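PDB 3D37: tail protein, 43 kDa from Neisseria meningitidis MC58, which is of uncertain function but probably serves as a structural component of a phage-type tail baseplate of a Mu-like prophage. Local coordinates for the interface of chains A and B. Coordinates in Å, arbitrary orientation; residue numbers count along the deposited sequence, not the author numbering. Chains: chain A/B, Tail protein, 43 kDa.

The interface of chains A and B. Residues chain A 97, 123-124, 126; chain B 245-247.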
ATOM      1  N   PHE A  97     -31.897 -22.844  -5.107  1.00 36.84           N
ATOM      2  CA  PHE A  97     -32.515 -24.161  -5.134  1.00 38.40           C
ATOM      3  C   PHE A  97     -32.582 -24.804  -6.534  1.00 39.55           C
ATOM      4  O   PHE A  97     -32.199 -25.953  -6.728  1.00 39.69           O
ATOM      5  CB  PHE A  97     -33.957 -24.089  -4.615  1.00 39.36           C
ATOM      6  CG  PHE A  97     -34.064 -23.803  -3.139  1.00 40.36           C
ATOM      7  CD1 PHE A  97     -33.642 -24.756  -2.200  1.00 39.09           C
ATOM      8  CD2 PHE A  97     -34.617 -22.589  -2.692  1.00 40.34           C
ATOM      9  CE1 PHE A  97     -33.757 -24.507  -0.842  1.00 39.78           C
ATOM     10  CE2 PHE A  97     -34.733 -22.321  -1.334  1.00 40.54           C
ATOM     11  CZ  PHE A  97     -34.311 -23.293  -0.397  1.00 40.74           C
ATOM     12  N   PRO A 123     -41.975 -27.995  -6.410  1.00 42.01           N
ATOM     13  CA  PRO A 123     -41.276 -28.506  -5.205  1.00 42.75           C
ATOM     14  C   PRO A 123     -40.722 -27.461  -4.224  1.00 43.38           C
ATOM     15  O   PRO A 123     -40.348 -27.804  -3.103  1.00 44.75           O
ATOM     16  CB  PRO A 123     -40.102 -29.320  -5.786  1.00 43.04           C
ATOM     17  CG  PRO A 123     -40.458 -29.615  -7.184  1.00 40.40           C
ATOM     18  CD  PRO A 123     -41.323 -28.475  -7.647  1.00 41.52           C
ATOM     19  N   TRP A 124     -40.648 -26.194  -4.627  1.00 43.74           N
ATOM     20  CA  TRP A 124     -40.140 -25.170  -3.781  1.00 43.10           C
ATOM     21  C   TRP A 124     -41.216 -24.188  -3.461  1.00 44.01           C
ATOM     22  O   TRP A 124     -41.278 -23.111  -4.050  1.00 42.99           O
ATOM     23  CB  TRP A 124     -38.885 -24.527  -4.383  1.00 42.86           C
ATOM     24  CG  TRP A 124     -37.815 -25.545  -4.426  1.00 40.78           C
ATOM     25  CD1 TRP A 124     -36.991 -25.920  -3.400  1.00 41.48           C
ATOM     26  CD2 TRP A 124     -37.478 -26.354  -5.528  1.00 39.28           C
ATOM     27  NE1 TRP A 124     -36.150 -26.921  -3.818  1.00 40.34           N
ATOM     28  CE2 TRP A 124     -36.423 -27.194  -5.128  1.00 39.98           C
ATOM     29  CE3 TRP A 124     -37.936 -26.425  -6.848  1.00 40.65           C
ATOM     30  CZ2 TRP A 124     -35.838 -28.131  -5.991  1.00 41.02           C
ATOM     31  CZ3 TRP A 124     -37.356 -27.358  -7.696  1.00 41.19           C
ATOM     32  CH2 TRP A 124     -36.312 -28.190  -7.265  1.00 40.55           C
ATOM     33  N   GLN A 126     -41.533 -22.342  -1.196  1.00 47.12           N
ATOM     34  CA  GLN A 126     -40.820 -21.111  -0.910  1.00 47.00           C
ATOM     35  C   GLN A 126     -40.929 -20.086  -2.092  1.00 47.32           C
ATOM     36  O   GLN A 126     -41.067 -18.863  -1.888  1.00 46.71           O
ATOM     37  CB  GLN A 126     -39.355 -21.442  -0.424  1.00 47.77           C
ATOM     38  CG  GLN A 126     -38.613 -22.732  -1.071  1.00 48.57           C
ATOM     39  CD  GLN A 126     -38.587 -24.137  -0.268  1.00 44.32           C
ATOM     40  OE1 GLN A 126     -39.518 -24.563   0.288  1.00 46.03           O
ATOM     41  NE2 GLN A 126     -37.505 -24.816  -0.340  1.00 44.90           N
TER
ATOM     42  N   LEU B 245     -36.520 -26.281   4.900  1.00 53.76           N
ATOM     43  CA  LEU B 245     -36.317 -26.038   3.464  1.00 52.64           C
ATOM     44  C   LEU B 245     -36.215 -27.341   2.681  1.00 51.45           C
ATOM     45  O   LEU B 245     -35.523 -28.265   3.084  1.00 52.21           O
ATOM     46  CB  LEU B 245     -35.043 -25.202   3.227  1.00 52.55           C
ATOM     47  CG  LEU B 245     -34.918 -23.859   3.947  1.00 52.69           C
ATOM     48  CD1 LEU B 245     -33.524 -23.264   3.716  1.00 52.55           C
ATOM     49  CD2 LEU B 245     -36.034 -22.880   3.524  1.00 51.55           C
ATOM     50  N   HIS B 246     -36.907 -27.398   1.552  1.00 49.86           N
ATOM     51  CA  HIS B 246     -36.839 -28.528   0.647  1.00 49.00           C
ATOM     52  C   HIS B 246     -35.509 -28.548  -0.114  1.00 47.68           C
ATOM     53  O   HIS B 246     -35.275 -27.724  -0.994  1.00 45.87           O
ATOM     54  CB  HIS B 246     -38.013 -28.475  -0.341  1.00 48.91           C
ATOM     55  CG  HIS B 246     -38.121 -29.671  -1.237  1.00 48.35           C
ATOM     56  ND1 HIS B 246     -38.457 -30.924  -0.771  1.00 48.61           N
ATOM     57  CD2 HIS B 246     -37.979 -29.798  -2.580  1.00 47.81           C
ATOM     58  CE1 HIS B 246     -38.499 -31.774  -1.783  1.00 46.94           C
ATOM     59  NE2 HIS B 246     -38.221 -31.117  -2.894  1.00 46.81           N
ATOM     60  N   ARG B 247     -34.663 -29.524   0.201  1.00 47.01           N
ATOM     61  CA  ARG B 247     -33.366 -29.646  -0.455  1.00 46.91           C
ATOM     62  C   ARG B 247     -32.961 -31.119  -0.544  1.00 46.69           C
ATOM     63  O   ARG B 247     -32.056 -31.564   0.163  1.00 46.27           O
ATOM     64  CB  ARG B 247     -32.343 -28.793   0.314  1.00 46.74           C
ATOM     65  CG  ARG B 247     -31.234 -28.276  -0.534  1.00 46.67           C
ATOM     66  CD  ARG B 247     -30.598 -27.067   0.086  1.00 46.82           C
ATOM     67  NE  ARG B 247     -29.449 -26.665  -0.701  1.00 46.25           N
ATOM     68  CZ  ARG B 247     -28.228 -27.169  -0.555  1.00 48.02           C
ATOM     69  NH1 ARG B 247     -27.972 -28.071   0.395  1.00 47.60           N
ATOM     70  NH2 ARG B 247     -27.249 -26.735  -1.346  1.00 47.73           N
TER
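B:His246 and A:Phe97 bury the most surface in this patch, 71 and 50 Å², and B:His246 meets chain A with both its ring and its backbone. Its CG lies anti to the backbone N (chi1 -174°), which carries the imidazole over to A:Trp124 and A:Pro123. The ring comes edge-on to one face of the indole: CD2 stands 3.6 Å above that plane, offset toward the rim, and the imidazole and five-membered ring planes are 62° apart. A:Pro123 CB covers the same indole face and touches the imidazole at 3.9 Å from CD2, so proline and histidine pack side by side over the tryptophan. A:Phe97 CB packs against the opposite face, so the indole is held between its own chain and B:His246. At the indole's rim, A:Trp124 NE1 gives a weak, bent hydrogen bond to the backbone O of B:His246 (3.1 Å, 132° at H). That carbonyl oxygen also lies 3.6 Å from A:Phe97 CE1, in a contact with the phenyl rim. Further along the ring, A:Phe97 CZ brushes B:Leu245 CB and CD1, both at 4.2 Å, the two side chains crossing at about a right angle. A:Gln126, its chain bent at chi2, brings NE2 above one face of the phenyl ring, toward its rim, and into the plane of the indole at its edge; the same nitrogen approaches B:His246 N at 3.3 Å, but as modelled both bear N-H groups and no bond can be claimed, although the amide O and N might be exchanged. Loop 245-247 of chain B thus packs against helix 95-100 and the loop around 123-126 of chain A, contributing to the A/B contact of the deposited six-copy assembly; the structure alone does not show whether the tail uses it.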